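DUF2235 domain-containing protein (Pseudomonas aeruginosa, PDB 4O5P) is a type VI secretion effector of the Tle1 family, a phospholipase that probably hydrolyses membrane phospholipids through an alpha/beta-hydrolase-type catalytic domain. Local coordinates at residues F6-A11 and T370-Y375; L277-T282 and C331-S336. All coordinates share one frame; numbering follows the deposited sequence.

Contact 1 of 2, residues F6-A11 and T370-Y375; sequences FGFHIA and TVEYAY
The N-terminal strand 7-10 pairs in parallel with strand 370-375 of the mixed central sheet, from Phe6 and Gly7 beside Thr370 to Ala11 beside Ala374, with axes 4.6 Å apart and 23° between their directions. Five backbone hydrogen bonds define the register, from Gly7 N to Thr370 O at one end to Ala11 N on Ala374 O at the other. On one face of the pair the Phe8 ring, with CG anti to the backbone N (chi1 174°), lays CD1 3.7 Å from Glu372 CG and CZ 3.7 Å from Ala374 CB; ring and carboxylate planes stand 82° apart. The carboxylate itself turns to Ser348 and Tyr366. On the other face Val371 CG2 meets the edge of the His9 ring in its plane, 3.9 Å from CD2, while His9 NE2 donates to Phe6 O at 3.2 Å, from above the carbonyl plane, a bond within the segment that restrains the rotation of the imidazole. Beyond the strand end, Ala11 CB sits over one face of Tyr375, 3.6 Å from the ring centroid, a CH-pi contact. The pair adds an edge strand from the N-terminus to the largely parallel central sheet, consistent with the alpha/beta-hydrolase clan of the family.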
loop_
_atom_site.group_PDB
_atom_site.type_symbol
_atom_site.label_atom_id
_atom_site.label_comp_id
_atom_site.label_asym_id
_atom_site.label_seq_id
_atom_site.Cartn_x
_atom_site.Cartn_y
_atom_site.Cartn_z
ATOM N N PHE A 6 22.226 6.888 3.153
ATOM C CA PHE A 6 21.492 6.330 2.030
ATOM C C PHE A 6 21.822 4.879 1.745
ATOM O O PHE A 6 22.724 4.303 2.360
ATOM C CB PHE A 6 21.688 7.189 0.763
ATOM C CG PHE A 6 22.944 6.878 -0.011
ATOM C CD1 PHE A 6 24.201 7.035 0.576
ATOM C CD2 PHE A 6 22.871 6.466 -1.337
ATOM C CE1 PHE A 6 25.360 6.762 -0.142
ATOM C CE2 PHE A 6 24.027 6.191 -2.064
ATOM C CZ PHE A 6 25.277 6.343 -1.466
ATOM N N GLY A 7 21.075 4.296 0.811
ATOM C CA GLY A 7 21.353 2.955 0.327
ATOM C C GLY A 7 20.436 1.925 0.954
ATOM O O GLY A 7 19.520 2.270 1.690
ATOM N N PHE A 8 20.706 0.654 0.683
ATOM C CA PHE A 8 19.905 -0.424 1.237
ATOM C C PHE A 8 20.643 -1.160 2.355
ATOM O O PHE A 8 21.830 -1.487 2.208
ATOM C CB PHE A 8 19.528 -1.386 0.133
ATOM C CG PHE A 8 18.826 -2.621 0.616
ATOM C CD1 PHE A 8 17.486 -2.593 0.924
ATOM C CD2 PHE A 8 19.519 -3.819 0.756
ATOM C CE1 PHE A 8 16.833 -3.751 1.358
ATOM C CE2 PHE A 8 18.879 -4.962 1.201
ATOM C CZ PHE A 8 17.537 -4.923 1.500
ATOM N N HIS A 9 19.957 -1.399 3.477
ATOM C CA HIS A 9 20.571 -2.116 4.604
ATOM C C HIS A 9 19.582 -3.056 5.275
ATOM O O HIS A 9 18.369 -2.959 5.047
ATOM C CB HIS A 9 21.097 -1.137 5.655
ATOM C CG HIS A 9 22.017 -0.098 5.103
ATOM N ND1 HIS A 9 23.377 -0.285 5.005
ATOM C CD2 HIS A 9 21.770 1.137 4.609
ATOM C CE1 HIS A 9 23.930 0.792 4.476
ATOM N NE2 HIS A 9 22.976 1.672 4.232
ATOM N N ILE A 10 20.107 -3.977 6.081
ATOM C CA ILE A 10 19.282 -4.752 6.997
ATOM C C ILE A 10 18.813 -3.759 8.054
ATOM O O ILE A 10 19.524 -2.778 8.328
ATOM C CB ILE A 10 20.110 -5.874 7.678
ATOM C CG1 ILE A 10 20.600 -6.874 6.644
ATOM C CG2 ILE A 10 19.281 -6.652 8.694
ATOM C CD1 ILE A 10 19.453 -7.514 5.850
ATOM N N ALA A 11 17.637 -3.992 8.639
ATOM C CA ALA A 11 17.188 -3.229 9.802
ATOM C C ALA A 11 18.315 -3.069 10.821
ATOM O O ALA A 11 19.105 -3.987 11.013
ATOM C CB ALA A 11 16.020 -3.920 10.459
ATOM N N THR A 370 18.022 9.143 0.868
ATOM C CA THR A 370 16.958 8.135 0.951
ATOM C C THR A 370 17.542 6.762 1.297
ATOM O O THR A 370 18.599 6.390 0.784
ATOM C CB THR A 370 16.120 8.072 -0.345
ATOM O OG1 THR A 370 16.904 7.535 -1.421
ATOM C CG2 THR A 370 15.646 9.474 -0.729
ATOM N N VAL A 371 16.864 6.011 2.161
ATOM C CA VAL A 371 17.429 4.762 2.680
ATOM C C VAL A 371 16.322 3.718 2.775
ATOM O O VAL A 371 15.167 4.067 2.993
ATOM C CB VAL A 371 18.160 5.015 4.044
ATOM C CG1 VAL A 371 17.206 5.597 5.076
ATOM C CG2 VAL A 371 18.828 3.762 4.571
ATOM N N GLU A 372 16.668 2.453 2.549
ATOM C CA GLU A 372 15.697 1.349 2.504
ATOM C C GLU A 372 16.189 0.244 3.452
ATOM O O GLU A 372 17.308 -0.257 3.306
ATOM C CB GLU A 372 15.551 0.847 1.048
ATOM C CG GLU A 372 14.535 -0.295 0.791
ATOM C CD GLU A 372 14.100 -0.354 -0.670
ATOM O OE1 GLU A 372 14.820 -0.939 -1.514
ATOM O OE2 GLU A 372 13.030 0.188 -1.002
ATOM N N TYR A 373 15.373 -0.110 4.444
ATOM C CA TYR A 373 15.760 -1.110 5.439
ATOM C C TYR A 373 14.931 -2.376 5.304
ATOM O O TYR A 373 13.699 -2.308 5.192
ATOM C CB TYR A 373 15.579 -0.556 6.848
ATOM C CG TYR A 373 16.626 0.444 7.259
ATOM C CD1 TYR A 373 17.909 0.034 7.616
ATOM C CD2 TYR A 373 16.327 1.803 7.308
ATOM C CE1 TYR A 373 18.880 0.965 8.011
ATOM C CE2 TYR A 373 17.275 2.722 7.698
ATOM C CZ TYR A 373 18.548 2.301 8.038
ATOM O OH TYR A 373 19.481 3.234 8.426
ATOM N N ALA A 374 15.609 -3.525 5.320
ATOM C CA ALA A 374 14.934 -4.826 5.284
ATOM C C ALA A 374 14.508 -5.231 6.698
ATOM O O ALA A 374 15.329 -5.194 7.620
ATOM C CB ALA A 374 15.843 -5.881 4.701
ATOM N N TYR A 375 13.236 -5.618 6.843
ATOM C CA TYR A 375 12.609 -6.000 8.122
ATOM C C TYR A 375 11.949 -7.391 8.047
ATOM O O TYR A 375 11.466 -7.806 6.995
ATOM C CB TYR A 375 11.542 -4.963 8.548
ATOM C CG TYR A 375 12.089 -3.870 9.445
ATOM C CD1 TYR A 375 12.848 -2.825 8.925
ATOM C CD2 TYR A 375 11.858 -3.890 10.815
ATOM C CE1 TYR A 375 13.367 -1.819 9.758
ATOM C CE2 TYR A 375 12.383 -2.912 11.645
ATOM C CZ TYR A 375 13.130 -1.883 11.109
ATOM O OH TYR A 375 13.635 -0.910 11.944
#

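Contact 2 of 2, residues L277-T282 and C331-S336; sequences LGLFDT and CVHLVS
The imidazole of His333 has Val335 CG1 over one face, 3.4 Å above the plane and offset toward the rim, while the backbone of Leu279 and Thr282 N lie in plane at its edge. Thr282 N donates to His333 NE2 at 3.0 Å, in the ring plane and with 165° at the hydrogen, which identifies NE2 as an acceptor. A chi1 of -169° sets CG anti to the backbone N; the turn of the ring then brings His333 CD2 to 3.4 Å from Leu279 CB. On the other nitrogen, ND1 is hydrogen-bonded to Glu372 OE2, so both ring nitrogens are engaged and the rotation of the ring is fixed. As for the second flat group, the Phe280 side chain runs beside that of Leu334, both pointing the same way, ring atom CE1 4.0 Å from Leu334 CD1, on the face packed by helix 403-416. The two strands run almost exactly parallel at the buried centre of the sheet, and the loop that follows strand 270-280 carries Asp281, the probable acid of a Ser-His-Asp triad as in alpha/beta-hydrolases, with Ser237 and His379. Its carboxylate is divided: OD2 is hydrogen-bonded to His379 ND1 and forms a salt bridge with Arg685, whereas OD1 receives Ser336 N at 2.8 Å, a nearly straight bond (175°) that arrives from above the carboxylate plane. The backbone of Asp281 is tied as well, its N donating to Leu334 O at 2.7 Å. At the start of the pair, Cys331 SG touches the methyl ends of two leucines of the partner strand, 3.8 Å from both Leu277 CD2 and Leu279 CD1.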
loop_
_atom_site.group_PDB
_atom_site.type_symbol
_atom_site.label_atom_id
_atom_site.label_comp_id
_atom_site.label_asym_id
_atom_site.label_seq_id
_atom_site.Cartn_x
_atom_site.Cartn_y
_atom_site.Cartn_z
ATOM N N LEU A 277 9.756 11.826 4.236
ATOM C CA LEU A 277 8.816 10.901 3.625
ATOM C C LEU A 277 9.088 9.513 4.228
ATOM O O LEU A 277 10.150 8.919 3.995
ATOM C CB LEU A 277 9.019 10.893 2.105
ATOM C CG LEU A 277 8.140 10.020 1.212
ATOM C CD1 LEU A 277 6.675 10.480 1.294
ATOM C CD2 LEU A 277 8.671 10.104 -0.214
ATOM N N GLY A 278 8.166 9.026 5.052
ATOM C CA GLY A 278 8.367 7.746 5.724
ATOM C C GLY A 278 7.414 6.691 5.196
ATOM O O GLY A 278 6.197 6.840 5.309
ATOM N N LEU A 279 7.969 5.612 4.651
ATOM C CA LEU A 279 7.177 4.605 3.957
ATOM C C LEU A 279 7.362 3.191 4.521
ATOM O O LEU A 279 8.481 2.748 4.800
ATOM C CB LEU A 279 7.534 4.592 2.476
ATOM C CG LEU A 279 7.624 5.934 1.766
ATOM C CD1 LEU A 279 8.269 5.712 0.405
ATOM C CD2 LEU A 279 6.246 6.562 1.652
ATOM N N PHE A 280 6.248 2.491 4.703
ATOM C CA PHE A 280 6.281 1.105 5.137
ATOM C C PHE A 280 5.826 0.257 3.953
ATOM O O PHE A 280 4.660 0.375 3.539
ATOM C CB PHE A 280 5.287 0.873 6.285
ATOM C CG PHE A 280 5.590 1.635 7.552
ATOM C CD1 PHE A 280 6.360 1.049 8.556
ATOM C CD2 PHE A 280 5.061 2.901 7.770
ATOM C CE1 PHE A 280 6.621 1.715 9.738
ATOM C CE2 PHE A 280 5.313 3.581 8.962
ATOM C CZ PHE A 280 6.099 2.990 9.948
ATOM N N ASP A 281 6.738 -0.547 3.395
ATOM C CA ASP A 281 6.387 -1.629 2.443
ATOM C C ASP A 281 5.424 -1.204 1.352
ATOM O O ASP A 281 4.272 -1.626 1.358
ATOM C CB ASP A 281 5.788 -2.825 3.202
ATOM C CG ASP A 281 6.066 -4.148 2.532
ATOM O OD1 ASP A 281 7.237 -4.406 2.196
ATOM O OD2 ASP A 281 5.122 -4.948 2.338
ATOM N N THR A 282 5.898 -0.361 0.425
ATOM C CA THR A 282 5.070 0.184 -0.647
ATOM C C THR A 282 4.459 -0.890 -1.542
ATOM O O THR A 282 5.184 -1.727 -2.077
ATOM C CB THR A 282 5.900 1.071 -1.576
ATOM O OG1 THR A 282 6.525 2.102 -0.813
ATOM C CG2 THR A 282 5.025 1.687 -2.668
ATOM N N CYS A 331 13.989 10.449 2.855
ATOM C CA CYS A 331 13.014 9.373 2.726
ATOM C C CYS A 331 13.528 8.079 3.348
ATOM O O CYS A 331 14.644 7.637 3.053
ATOM C CB CYS A 331 12.641 9.131 1.264
ATOM S SG CYS A 331 11.445 7.765 1.027
ATOM N N VAL A 332 12.716 7.486 4.222
ATOM C CA VAL A 332 13.044 6.206 4.838
ATOM C C VAL A 332 11.984 5.170 4.433
ATOM O O VAL A 332 10.801 5.393 4.652
ATOM C CB VAL A 332 13.058 6.316 6.365
ATOM C CG1 VAL A 332 13.166 4.923 6.987
ATOM C CG2 VAL A 332 14.205 7.254 6.855
ATOM N N HIS A 333 12.403 4.046 3.848
ATOM C CA HIS A 333 11.458 2.999 3.438
ATOM C C HIS A 333 11.790 1.680 4.128
ATOM O O HIS A 333 12.828 1.095 3.882
ATOM C CB HIS A 333 11.548 2.787 1.927
ATOM C CG HIS A 333 10.458 1.927 1.356
ATOM N ND1 HIS A 333 10.602 1.252 0.163
ATOM C CD2 HIS A 333 9.198 1.667 1.782
ATOM C CE1 HIS A 333 9.478 0.615 -0.123
ATOM N NE2 HIS A 333 8.610 0.847 0.845
ATOM N N LEU A 334 10.886 1.213 4.973
ATOM C CA LEU A 334 11.045 -0.033 5.682
ATOM C C LEU A 334 10.226 -1.060 4.925
ATOM O O LEU A 334 9.030 -0.845 4.706
ATOM C CB LEU A 334 10.499 0.137 7.104
ATOM C CG LEU A 334 11.102 1.305 7.890
ATOM C CD1 LEU A 334 10.596 1.313 9.311
ATOM C CD2 LEU A 334 12.650 1.275 7.855
ATOM N N VAL A 335 10.863 -2.169 4.532
ATOM C CA VAL A 335 10.210 -3.188 3.708
ATOM C C VAL A 335 10.179 -4.578 4.356
ATOM O O VAL A 335 11.058 -4.925 5.141
ATOM C CB VAL A 335 10.858 -3.274 2.295
ATOM C CG1 VAL A 335 11.008 -1.861 1.681
ATOM C CG2 VAL A 335 12.221 -3.937 2.358
ATOM N N SER A 336 9.149 -5.363 4.027
ATOM C CA SER A 336 8.988 -6.740 4.514
ATOM C C SER A 336 9.842 -7.717 3.704
ATOM O O SER A 336 9.823 -7.673 2.475
ATOM C CB SER A 336 7.506 -7.127 4.400
ATOM O OG SER A 336 7.311 -8.535 4.405
#

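How the contacts relate
Contacts 1 and 2 have centres about 9 Å apart and belong to one mixed sheet, in which strands 370-375 and 331-336 are neighbours; across it the order is 7-10, 370-375, 331-336, 270-280, all parallel. Along the chain residues 6-11 come first, then both segments of contact 2, then 370-375. Probable backbone hydrogen bonds join the two contacts, Tyr373 N to His333 O at 2.9 Å and Tyr375 N to Val335 O at 2.8 Å. Contact 2 is wholly buried and holds the probable triad acid; contact 1 is partly exposed, and strand 7-10, paired with 370-375, lies at the edge of this sheet.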